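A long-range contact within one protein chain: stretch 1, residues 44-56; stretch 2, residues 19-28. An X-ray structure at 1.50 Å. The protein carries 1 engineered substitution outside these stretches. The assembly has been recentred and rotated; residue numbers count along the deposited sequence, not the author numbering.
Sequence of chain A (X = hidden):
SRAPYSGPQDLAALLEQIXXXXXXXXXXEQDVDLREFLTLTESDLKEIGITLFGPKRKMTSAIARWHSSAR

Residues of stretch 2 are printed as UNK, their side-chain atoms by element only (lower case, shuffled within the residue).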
ATOM      1  N   ASP A  44       3.279   5.560  13.095  1.00 13.52           N
ATOM      2  CA  ASP A  44       4.118   4.585  13.802  1.00 14.32           C
ATOM      3  C   ASP A  44       4.905   3.737  12.812  1.00 12.23           C
ATOM      4  O   ASP A  44       6.085   3.450  13.025  1.00 14.45           O
ATOM      5  CB  ASP A  44       3.283   3.642  14.675  1.00 17.09           C
ATOM      6  CG  ASP A  44       2.650   4.330  15.872  1.00 18.20           C
ATOM      7  OD1 ASP A  44       3.186   5.351  16.359  1.00 17.59           O
ATOM      8  OD2 ASP A  44       1.625   3.808  16.351  1.00 18.01           O
ATOM      9  N   LEU A  45       4.242   3.315  11.738  1.00 12.78           N
ATOM     10  CA  LEU A  45       4.895   2.512  10.719  1.00 12.64           C
ATOM     11  C   LEU A  45       5.997   3.310  10.022  1.00 11.85           C
ATOM     12  O   LEU A  45       7.111   2.815   9.803  1.00 13.85           O
ATOM     13  CB  LEU A  45       3.860   2.010   9.713  1.00 12.87           C
ATOM     14  CG  LEU A  45       2.866   0.978  10.272  1.00 12.44           C
ATOM     15  CD1 LEU A  45       1.689   0.825   9.329  1.00 14.46           C
ATOM     16  CD2 LEU A  45       3.537  -0.381  10.538  1.00 13.53           C
ATOM     17  N   LYS A  46       5.690   4.561   9.686  1.00 13.46           N
ATOM     18  CA  LYS A  46       6.674   5.424   9.050  1.00 12.45           C
ATOM     19  C   LYS A  46       7.897   5.611   9.960  1.00 13.72           C
ATOM     20  O   LYS A  46       9.038   5.497   9.515  1.00 14.07           O
ATOM     21  CB  LYS A  46       6.022   6.763   8.695  1.00 13.06           C
ATOM     22  CG  LYS A  46       6.917   7.715   7.941  1.00 15.73           C
ATOM     23  CD  LYS A  46       6.127   8.966   7.604  1.00 16.29           C
ATOM     24  CE  LYS A  46       7.005  10.027   6.996  1.00 19.25           C
ATOM     25  NZ  LYS A  46       6.148  11.170   6.543  1.00 21.46           N
ATOM     26  N   GLU A  47       7.647   5.854  11.242  1.00 13.79           N
ATOM     27  CA  GLU A  47       8.703   6.058  12.227  1.00 13.38           C
ATOM     28  C   GLU A  47       9.648   4.854  12.389  1.00 12.22           C
ATOM     29  O   GLU A  47      10.841   5.026  12.662  1.00 14.98           O
ATOM     30  CB  GLU A  47       8.044   6.406  13.566  1.00 14.17           C
ATOM     31  CG  GLU A  47       8.977   6.697  14.711  1.00 15.03           C
ATOM     32  CD  GLU A  47       8.216   6.948  16.009  1.00 18.02           C
ATOM     33  OE1 GLU A  47       7.265   6.189  16.326  1.00 22.20           O
ATOM     34  OE2 GLU A  47       8.570   7.914  16.707  1.00 26.17           O
ATOM     35  N   ILE A  48       9.106   3.648  12.234  1.00 12.41           N
ATOM     36  CA  ILE A  48       9.891   2.403  12.327  1.00 12.93           C
ATOM     37  C   ILE A  48      10.767   2.186  11.078  1.00 12.68           C
ATOM     38  O   ILE A  48      11.792   1.491  11.127  1.00 14.87           O
ATOM     39  CB  ILE A  48       8.938   1.195  12.568  1.00 16.82           C
ATOM     40  CG1 ILE A  48       8.362   1.243  13.983  1.00 21.03           C
ATOM     41  CG2 ILE A  48       9.636  -0.147  12.363  1.00 22.48           C
ATOM     42  CD1 ILE A  48       7.175   0.302  14.197  1.00 22.15           C
ATOM     43  N   GLY A  49      10.374   2.790   9.954  1.00 12.25           N
ATOM     44  CA  GLY A  49      11.140   2.655   8.732  1.00 14.46           C
ATOM     45  C   GLY A  49      10.350   2.151   7.539  1.00 13.03           C
ATOM     46  O   GLY A  49      10.932   1.830   6.501  1.00 14.39           O
ATOM     47  N   ILE A  50       9.028   2.077   7.669  1.00 12.25           N
ATOM     48  CA  ILE A  50       8.202   1.708   6.523  1.00 14.84           C
ATOM     49  C   ILE A  50       7.879   3.007   5.797  1.00 14.60           C
ATOM     50  O   ILE A  50       6.812   3.588   5.984  1.00 15.12           O
ATOM     51  CB  ILE A  50       6.902   0.957   6.921  1.00 13.25           C
ATOM     52  CG1 ILE A  50       7.160  -0.094   8.010  1.00 12.45           C
ATOM     53  CG2 ILE A  50       6.273   0.288   5.695  1.00 14.55           C
ATOM     54  CD1 ILE A  50       8.282  -1.082   7.696  1.00 13.79           C
ATOM     55  N   THR A  51       8.835   3.476   4.997  1.00 13.04           N
ATOM     56  CA  THR A  51       8.757   4.833   4.458  1.00 12.96           C
ATOM     57  C   THR A  51       8.094   4.918   3.099  1.00 14.19           C
ATOM     58  O   THR A  51       7.697   6.012   2.688  1.00 15.88           O
ATOM     59  CB  THR A  51      10.146   5.503   4.365  1.00 12.95           C
ATOM     60  OG1 THR A  51      10.921   4.898   3.320  1.00 14.66           O
ATOM     61  CG2 THR A  51      10.890   5.387   5.684  1.00 16.66           C
ATOM     62  N   LEU A  52       7.937   3.792   2.417  1.00 12.23           N
ATOM     63  CA  LEU A  52       7.334   3.804   1.081  1.00 13.87           C
ATOM     64  C   LEU A  52       5.822   3.639   1.119  1.00 13.62           C
ATOM     65  O   LEU A  52       5.273   2.944   1.986  1.00 14.65           O
ATOM     66  CB  LEU A  52       7.964   2.728   0.211  1.00 14.52           C
ATOM     67  CG  LEU A  52       9.490   2.769   0.139  1.00 13.48           C
ATOM     68  CD1 LEU A  52      10.007   1.626  -0.712  1.00 14.69           C
ATOM     69  CD2 LEU A  52       9.961   4.111  -0.433  1.00 15.11           C
ATOM     70  N   PHE A  53       5.128   4.288   0.185  1.00 13.21           N
ATOM     71  CA  PHE A  53       3.679   4.342   0.261  1.00 12.87           C
ATOM     72  C   PHE A  53       3.018   2.958   0.189  1.00 14.12           C
ATOM     73  O   PHE A  53       2.088   2.655   0.951  1.00 13.73           O
ATOM     74  CB  PHE A  53       3.116   5.229  -0.856  1.00 13.02           C
ATOM     75  CG  PHE A  53       1.679   5.600  -0.648  1.00 17.20           C
ATOM     76  CD1 PHE A  53       0.663   4.703  -0.932  1.00 20.19           C
ATOM     77  CD2 PHE A  53       1.350   6.832  -0.122  1.00 22.92           C
ATOM     78  CE1 PHE A  53      -0.668   5.043  -0.692  1.00 17.91           C
ATOM     79  CE2 PHE A  53       0.027   7.175   0.106  1.00 24.88           C
ATOM     80  CZ  PHE A  53      -0.972   6.276  -0.180  1.00 21.82           C
ATOM     81  N   GLY A  54       3.474   2.135  -0.747  1.00 12.76           N
ATOM     82  CA  GLY A  54       2.849   0.853  -1.009  1.00 13.04           C
ATOM     83  C   GLY A  54       2.830  -0.084   0.186  1.00 13.25           C
ATOM     84  O   GLY A  54       1.759  -0.492   0.627  1.00 14.06           O
ATOM     85  N   PRO A  55       4.013  -0.411   0.718  1.00 14.09           N
ATOM     86  CA  PRO A  55       4.047  -1.324   1.868  1.00 13.88           C
ATOM     87  C   PRO A  55       3.314  -0.759   3.075  1.00 14.71           C
ATOM     88  O   PRO A  55       2.632  -1.496   3.787  1.00 14.40           O
ATOM     89  CB  PRO A  55       5.539  -1.429   2.182  1.00 15.19           C
ATOM     90  CG  PRO A  55       6.236  -1.069   0.930  1.00 21.94           C
ATOM     91  CD  PRO A  55       5.355  -0.125   0.181  1.00 13.74           C
ATOM     92  N   LYS A  56       3.445   0.541   3.305  1.00 13.25           N
ATOM     93  CA  LYS A  56       2.790   1.145   4.456  1.00 12.05           C
ATOM     94  C   LYS A  56       1.274   1.037   4.308  1.00 13.03           C
ATOM     95  O   LYS A  56       0.561   0.798   5.287  1.00 14.29           O
ATOM     96  CB  LYS A  56       3.267   2.588   4.645  1.00 12.37           C
ATOM     97  CG  LYS A  56       2.622   3.348   5.783  1.00 12.59           C
ATOM     98  CD  LYS A  56       3.508   4.516   6.256  1.00 16.94           C
ATOM     99  CE  LYS A  56       4.121   5.288   5.104  1.00 18.61           C
ATOM    100  NZ  LYS A  56       3.051   5.995   4.332  1.00 19.73           N
ATOM    101  N   UNK A  19       2.875  -9.671   1.257  1.00 18.60           N
ATOM    102  CA  UNK A  19       4.103  -9.538   0.489  1.00 22.65           C
ATOM    103  C   UNK A  19       5.081  -8.537   1.073  1.00 24.16           C
ATOM    104  O   UNK A  19       5.760  -7.807   0.350  1.00 24.83           O
ATOM    105  N   UNK A  20       5.168  -8.510   2.396  1.00 17.13           N
ATOM    106  CA  UNK A  20       6.005  -7.532   3.072  1.00 17.18           C
ATOM    107  C   UNK A  20       7.049  -8.153   3.997  1.00 15.88           C
ATOM    108  O   UNK A  20       7.503  -7.512   4.950  1.00 14.43           O
ATOM    109  c   UNK A  20       5.131  -6.552   3.853  1.00 15.11           C
ATOM    110  s   UNK A  20       4.286  -5.334   2.793  1.00 20.22           S
ATOM    111  N   UNK A  21       7.460  -9.384   3.707  1.00 14.91           N
ATOM    112  CA  UNK A  21       8.451 -10.040   4.561  1.00 14.31           C
ATOM    113  C   UNK A  21       9.809  -9.336   4.548  1.00 14.56           C
ATOM    114  O   UNK A  21      10.629  -9.539   5.448  1.00 16.00           O
ATOM    115  c   UNK A  21       8.600 -11.531   4.234  1.00 16.97           C
ATOM    116  c   UNK A  21       7.563 -12.430   4.907  1.00 16.71           C
ATOM    117  c   UNK A  21       7.671 -13.828   4.332  1.00 16.66           C
ATOM    118  c   UNK A  21       7.696 -12.467   6.441  1.00 17.04           C
ATOM    119  N   UNK A  22      10.047  -8.488   3.549  1.00 16.90           N
ATOM    120  CA  UNK A  22      11.278  -7.707   3.535  1.00 16.96           C
ATOM    121  C   UNK A  22      11.377  -6.763   4.742  1.00 15.97           C
ATOM    122  O   UNK A  22      12.455  -6.255   5.038  1.00 19.40           O
ATOM    123  n   UNK A  22      11.497  -3.277  -0.557  1.00 33.65           N
ATOM    124  c   UNK A  22      11.567  -4.130   0.670  1.00 30.16           C
ATOM    125  c   UNK A  22      10.359  -5.846   2.060  1.00 18.80           C
ATOM    126  c   UNK A  22      11.418  -6.916   2.226  1.00 17.73           C
ATOM    127  c   UNK A  22      10.449  -5.158   0.698  1.00 26.04           C
ATOM    128  N   UNK A  23      10.263  -6.542   5.448  1.00 13.24           N
ATOM    129  CA  UNK A  23      10.263  -5.672   6.625  1.00 14.88           C
ATOM    130  C   UNK A  23      10.231  -6.416   7.966  1.00 13.67           C
ATOM    131  O   UNK A  23      10.238  -5.785   9.032  1.00 16.48           O
ATOM    132  c   UNK A  23       9.267  -3.735   5.373  1.00 15.92           C
ATOM    133  c   UNK A  23       9.577  -2.092   3.170  1.00 15.66           C
ATOM    134  c   UNK A  23       9.122  -4.647   6.559  1.00 13.97           C
ATOM    135  o   UNK A  23       9.715  -1.298   2.057  1.00 19.44           O
ATOM    136  c   UNK A  23      10.417  -1.932   4.253  1.00 16.13           C
ATOM    137  c   UNK A  23       8.455  -3.882   4.260  1.00 14.16           C
ATOM    138  c   UNK A  23       8.598  -3.062   3.168  1.00 15.70           C
ATOM    139  c   UNK A  23      10.257  -2.755   5.349  1.00 16.87           C
ATOM    140  N   UNK A  24      10.216  -7.743   7.921  1.00 13.65           N
ATOM    141  CA  UNK A  24      10.062  -8.503   9.160  1.00 13.78           C
ATOM    142  C   UNK A  24      11.190  -8.221  10.155  1.00 14.45           C
ATOM    143  O   UNK A  24      10.941  -8.016  11.338  1.00 17.33           O
ATOM    144  c   UNK A  24       9.974 -10.007   8.869  1.00 14.24           C
ATOM    145  c   UNK A  24       8.655 -10.696  10.935  1.00 16.16           C
ATOM    146  c   UNK A  24      10.035 -12.393   9.709  1.00 15.10           C
ATOM    147  c   UNK A  24       9.919 -10.927  10.101  1.00 14.58           C
ATOM    148  N   UNK A  25      12.432  -8.204   9.687  1.00 15.89           N
ATOM    149  CA  UNK A  25      13.546  -8.027  10.616  1.00 18.57           C
ATOM    150  C   UNK A  25      13.587  -6.619  11.216  1.00 16.35           C
ATOM    151  O   UNK A  25      14.049  -6.438  12.340  1.00 17.93           O
ATOM    152  c   UNK A  25      16.338 -10.457   9.480  1.00 35.28           C
ATOM    153  c   UNK A  25      14.880  -8.421   9.973  1.00 24.22           C
ATOM    154  o   UNK A  25      17.227  -9.842   8.890  1.00 39.04           O
ATOM    155  n   UNK A  25      16.545 -11.635  10.062  1.00 38.23           N
ATOM    156  c   UNK A  25      14.926  -9.896   9.581  1.00 27.32           C
ATOM    157  N   UNK A  26      13.079  -5.629  10.488  1.00 16.43           N
ATOM    158  CA  UNK A  26      12.951  -4.293  11.055  1.00 15.83           C
ATOM    159  C   UNK A  26      12.016  -4.316  12.264  1.00 14.38           C
ATOM    160  O   UNK A  26      12.330  -3.759  13.323  1.00 14.95           O
ATOM    161  c   UNK A  26      13.571  -3.002   8.999  1.00 23.43           C
ATOM    162  c   UNK A  26      12.475  -3.269  10.013  1.00 17.46           C
ATOM    163  c   UNK A  26      12.086  -1.983  10.686  1.00 20.41           C
ATOM    164  N   UNK A  27      10.877  -4.993  12.128  1.00 14.29           N
ATOM    165  CA  UNK A  27       9.959  -5.116  13.255  1.00 13.99           C
ATOM    166  C   UNK A  27      10.575  -5.913  14.406  1.00 14.70           C
ATOM    167  O   UNK A  27      10.467  -5.517  15.574  1.00 15.07           O
ATOM    168  c   UNK A  27       7.768  -4.830  11.983  1.00 13.03           C
ATOM    169  c   UNK A  27       6.422  -2.839  11.785  1.00 13.89           C
ATOM    170  c   UNK A  27       8.627  -5.745  12.817  1.00 13.26           C
ATOM    171  c   UNK A  27       6.735  -4.261   9.882  1.00 14.19           C
ATOM    172  c   UNK A  27       6.185  -3.115  10.453  1.00 14.55           C
ATOM    173  c   UNK A  27       7.522  -5.108  10.648  1.00 13.50           C
ATOM    174  c   UNK A  27       7.211  -3.690  12.540  1.00 13.83           C
ATOM    175  N   UNK A  28      11.245  -7.015  14.077  1.00 14.98           N
ATOM    176  CA  UNK A  28      11.834  -7.864  15.105  1.00 17.57           C
ATOM    177  C   UNK A  28      12.890  -7.119  15.913  1.00 17.60           C
ATOM    178  O   UNK A  28      12.987  -7.298  17.128  1.00 19.77           O
ATOM    179  o   UNK A  28      11.140 -12.383  13.353  1.00 27.09           O
ATOM    180  c   UNK A  28      11.328 -10.112  14.048  1.00 20.76           C
ATOM    181  c   UNK A  28      12.409  -9.140  14.487  1.00 17.99           C
ATOM    182  c   UNK A  28      11.888 -11.384  13.438  1.00 22.14           C
ATOM    183  o   UNK A  28      13.075 -11.385  13.048  1.00 27.47           O
TER

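Position 19 carries no side-chain atoms and lies beyond the reach of stretch 1, and its phi of 63° is one that glycine adopts readily; it is Gly19. Position 20 has one carbon followed by one sulfur. Its CA-to-CB bond points toward stretch 1, and its sulfur rests 4.1 Å from both CA and CB of Pro55, a contact between buried, apolar surfaces. One carbon and one sulfur are the mark of a cysteine, Cys20, and the sulfur is its SG.

At position 21 there are four carbons, forked at the second, which extend into the surroundings with no atom near stretch 1. That pattern fits leucine, Leu21. Position 22 shows four carbons in a row ending in nitrogen. Its chain bends with chi1 near +60° and chi3 near -79°, yet it makes no contact with stretch 1. This is Lys22; its NZ is hydrogen-bonded elsewhere in the structure.

Position 23 holds one carbon and then a six-carbon ring bearing one oxygen. One ring carbon approaches Ile50 CD1, another, across the ring, approaches Pro55 CB, and the oxygen extends to Leu52 CD1. A ring with a single oxygen identifies tyrosine. Tyr23 gives up more area to the contact than any other residue of the two stretches. CD1 of its ring lies 3.5 Å from Ile50 CD1, while its CE2 lies 3.6 Å from Pro55 CB. The hydroxyl, with Tyr23 OH 4.0 Å from Leu52 CD1, finds no hydrogen-bonding partner on stretch 1.

Position 24 again has four carbons forked at the second, out of reach of stretch 1. This is Leu24, here with chi1 near 180°. The three carbons of position 25, the last carrying one oxygen and one nitrogen, are exposed and likewise take no part; they belong to an amide side chain of glutamine length, Gln25.

Position 26 has three carbons, one of them carrying the other two. Its CA-to-CB bond points toward stretch 1, and one of the two branch carbons packs against Ile48 CG2. The fork makes it a valine, and Val26 CG1 lies 3.5 Å from Ile48 CG2, a close fit between two branched side chains. Position 27 has one carbon and a six-carbon ring without oxygen. Although its CA-to-CB bond runs sideways, the ring reaches inward to Leu45, Ile48 and Ile50, so it is phenylalanine by its bare ring. Phe27 CZ lies 3.8 Å from Leu45 CD2, which meets the ring at its edge, and 4.0 Å from Ile50 CG1, while CE1 lies 4.0 Å from Ile48 CD1. Position 28 ends the stretch with three carbons, the third carrying two oxygens, exposed and remote from stretch 1: Glu28.

The contact works by apolar packing, with no hydrogen bond between the stretches. The helices 44-48 and 24-28 cross nearly at right angles, their axes 11.4 Å apart at closest approach, and side chains bridge the space between them. Gly49, with phi of 125°, ends the first helix in a Schellman motif, where Ile50 N bonds back to Leu45 O at 3.0 Å. Beyond that turn, Ile50 touches both Tyr23 and Phe27, linking the two aromatic rings, and Pro55 extends the packing to Cys20.

Stretch 2, residues 19-28: GCLKYLQVFE
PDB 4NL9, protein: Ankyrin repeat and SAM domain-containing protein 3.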